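Local coordinates for protein putative glycosyl hydrolase (Bacteroides thetaiotaomicron VPI-5482, PDB 3K11) that is a putative glycosyl hydrolase of family 88, probably hydrolysing glycosidic bonds in carbohydrates, at residues H338-K342 and G343-A347. Numbering follows the deposited sequence.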
ATOM      1  N   HIS A 338     -12.777  -3.721 -24.387  1.00 23.86           N
ATOM      2  CA  HIS A 338     -14.183  -3.943 -24.754  1.00 24.43           C
ATOM      3  C   HIS A 338     -15.073  -2.759 -24.330  1.00 23.33           C
ATOM      4  O   HIS A 338     -15.892  -2.263 -25.108  1.00 24.97           O
ATOM      5  CB  HIS A 338     -14.694  -5.210 -24.099  1.00 24.02           C
ATOM      6  CG  HIS A 338     -16.039  -5.637 -24.582  1.00 22.93           C
ATOM      7  ND1 HIS A 338     -16.254  -6.002 -25.895  1.00 23.23           N
ATOM      8  CD2 HIS A 338     -17.229  -5.779 -23.940  1.00 23.30           C
ATOM      9  CE1 HIS A 338     -17.536  -6.310 -26.051  1.00 28.33           C
ATOM     10  NE2 HIS A 338     -18.143  -6.211 -24.878  1.00 25.70           N
ATOM     11  N   ALA A 339     -14.870  -2.323 -23.084  1.00 21.73           N
ATOM     12  CA  ALA A 339     -15.655  -1.232 -22.499  1.00 18.43           C
ATOM     13  C   ALA A 339     -15.387   0.071 -23.263  1.00 23.68           C
ATOM     14  O   ALA A 339     -16.294   0.869 -23.440  1.00 23.61           O
ATOM     15  CB  ALA A 339     -15.324  -1.048 -21.008  1.00 20.79           C
ATOM     16  N   ILE A 340     -14.148   0.283 -23.715  1.00 24.68           N
ATOM     17  CA  ILE A 340     -13.859   1.458 -24.536  1.00 21.76           C
ATOM     18  C   ILE A 340     -14.558   1.330 -25.881  1.00 21.55           C
ATOM     19  O   ILE A 340     -15.238   2.292 -26.334  1.00 22.31           O
ATOM     20  CB  ILE A 340     -12.337   1.663 -24.791  1.00 22.91           C
ATOM     21  CG1 ILE A 340     -11.596   1.975 -23.473  1.00 21.08           C
ATOM     22  CG2 ILE A 340     -12.121   2.828 -25.785  1.00 21.75           C
ATOM     23  CD1 ILE A 340     -10.033   1.726 -23.523  1.00 21.99           C
ATOM     24  N   ASN A 341     -14.416   0.157 -26.497  1.00 22.00           N
ATOM     25  CA  ASN A 341     -15.053  -0.106 -27.792  1.00 22.20           C
ATOM     26  C   ASN A 341     -16.560   0.054 -27.715  1.00 25.15           C
ATOM     27  O   ASN A 341     -17.176   0.529 -28.684  1.00 23.40           O
ATOM     28  CB  ASN A 341     -14.709  -1.502 -28.296  1.00 23.53           C
ATOM     29  CG  ASN A 341     -13.249  -1.641 -28.719  1.00 24.17           C
ATOM     30  OD1 ASN A 341     -12.614  -0.655 -29.120  1.00 27.54           O
ATOM     31  ND2 ASN A 341     -12.754  -2.874 -28.725  1.00 25.25           N
ATOM     32  N   LYS A 342     -17.160  -0.353 -26.594  1.00 21.84           N
ATOM     33  CA  LYS A 342     -18.621  -0.254 -26.403  1.00 23.22           C
ATOM     34  C   LYS A 342     -19.116   1.106 -26.000  1.00 25.45           C
ATOM     35  O   LYS A 342     -20.306   1.325 -25.984  1.00 23.35           O
ATOM     36  CB  LYS A 342     -19.114  -1.288 -25.368  1.00 23.12           C
ATOM     37  CG  LYS A 342     -18.919  -2.701 -25.794  1.00 22.73           C
ATOM     38  CD  LYS A 342     -19.953  -3.188 -26.848  1.00 35.17           C
ATOM     39  CE  LYS A 342     -21.254  -3.580 -26.244  1.00 42.18           C
ATOM     40  NZ  LYS A 342     -22.062  -4.347 -27.236  1.00 41.14           N
ATOM     41  N   GLY A 343     -18.228   2.025 -25.676  1.00 22.91           N
ATOM     42  CA  GLY A 343     -18.602   3.355 -25.228  1.00 26.68           C
ATOM     43  C   GLY A 343     -18.941   3.422 -23.755  1.00 24.18           C
ATOM     44  O   GLY A 343     -19.541   4.397 -23.335  1.00 23.76           O
ATOM     45  N   TRP A 344     -18.589   2.399 -22.968  1.00 24.42           N
ATOM     46  CA  TRP A 344     -18.906   2.371 -21.533  1.00 24.10           C
ATOM     47  C   TRP A 344     -17.928   3.148 -20.660  1.00 23.73           C
ATOM     48  O   TRP A 344     -18.317   3.697 -19.630  1.00 23.08           O
ATOM     49  CB  TRP A 344     -18.953   0.943 -21.019  1.00 25.27           C
ATOM     50  CG  TRP A 344     -19.901   0.067 -21.732  1.00 22.41           C
ATOM     51  CD1 TRP A 344     -20.995   0.407 -22.430  1.00 27.82           C
ATOM     52  CD2 TRP A 344     -19.853  -1.365 -21.734  1.00 21.48           C
ATOM     53  NE1 TRP A 344     -21.625  -0.723 -22.907  1.00 22.64           N
ATOM     54  CE2 TRP A 344     -20.923  -1.821 -22.494  1.00 28.12           C
ATOM     55  CE3 TRP A 344     -18.980  -2.293 -21.180  1.00 24.55           C
ATOM     56  CZ2 TRP A 344     -21.159  -3.162 -22.692  1.00 22.86           C
ATOM     57  CZ3 TRP A 344     -19.196  -3.639 -21.388  1.00 26.06           C
ATOM     58  CH2 TRP A 344     -20.265  -4.061 -22.160  1.00 25.85           C
ATOM     59  N   ILE A 345     -16.667   3.206 -21.072  1.00 25.32           N
ATOM     60  CA  ILE A 345     -15.631   3.953 -20.355  1.00 23.97           C
ATOM     61  C   ILE A 345     -14.798   4.759 -21.329  1.00 23.05           C
ATOM     62  O   ILE A 345     -14.827   4.581 -22.540  1.00 24.27           O
ATOM     63  CB  ILE A 345     -14.756   2.995 -19.439  1.00 23.94           C
ATOM     64  CG1 ILE A 345     -13.778   2.139 -20.275  1.00 22.10           C
ATOM     65  CG2 ILE A 345     -15.638   2.170 -18.470  1.00 24.40           C
ATOM     66  CD1 ILE A 345     -12.891   1.144 -19.463  1.00 23.04           C
ATOM     67  N   ASP A 346     -14.087   5.723 -20.772  1.00 25.62           N
ATOM     68  CA  ASP A 346     -13.376   6.716 -21.526  1.00 23.44           C
ATOM     69  C   ASP A 346     -12.087   6.238 -22.160  1.00 23.19           C
ATOM     70  O   ASP A 346     -11.228   5.624 -21.513  1.00 22.54           O
ATOM     71  CB  ASP A 346     -13.070   7.869 -20.572  1.00 24.73           C
ATOM     72  CG  ASP A 346     -12.592   9.090 -21.268  1.00 29.11           C
ATOM     73  OD1 ASP A 346     -13.427   9.832 -21.884  1.00 26.76           O
ATOM     74  OD2 ASP A 346     -11.369   9.312 -21.175  1.00 23.95           O
ATOM     75  N   ALA A 347     -11.925   6.541 -23.444  1.00 22.49           N
ATOM     76  CA  ALA A 347     -10.744   6.087 -24.189  1.00 21.77           C
ATOM     77  C   ALA A 347      -9.463   6.789 -23.746  1.00 21.84           C
ATOM     78  O   ALA A 347      -8.406   6.163 -23.716  1.00 21.11           O
ATOM     79  CB  ALA A 347     -10.970   6.253 -25.697  1.00 22.89           C
TER
HETATM   80  O   HOH W   1     -15.491   4.838 -25.129  1.00 31.76           O
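The indole of Trp344 packs against the last turn of helix 326-342, with Lys342 CB over the face of its five-membered ring, a CH-pi contact 3.5 Å from the centroid. Lys342 is bent at chi2 and chi3, and its CE comes back to 3.6 Å from Trp344 CZ2. His338 turns an edge toward the six-membered ring in an offset edge-to-face pair, planes at 85°, its CD2 3.9 Å from Trp344 CZ3 and CH2; CG of Lys342 lies over the rim of one imidazole face. The turn itself is a Schellman motif. Gly343, at positive phi, sends its N to Ile340 O (3.1 Å) from above the carbonyl plane, while Trp344 N reaches Ala339 O at 2.8 Å and Ile345 N adds a weak bond to that same oxygen. A water donates to both Ile340 O and Ile345 O, bridging helix end and loop. On the apolar side Ile345 CG1, placed between backbone N and carbonyl carbon (chi1 74°), meets Ala339 CB at 3.6 Å, and Ile340 CG2 meets Ala347 CB. Asp346 OD2 caps Ala349 N of helix 347-362 and is hydrogen-bonded to Ser256 OG of the second subunit. Thus the link between successive helices, consistent with the family's (alpha/alpha)6 barrel, packs Trp344 against helices 265-281 and 289-304, while Ile340 touches helix 400-416.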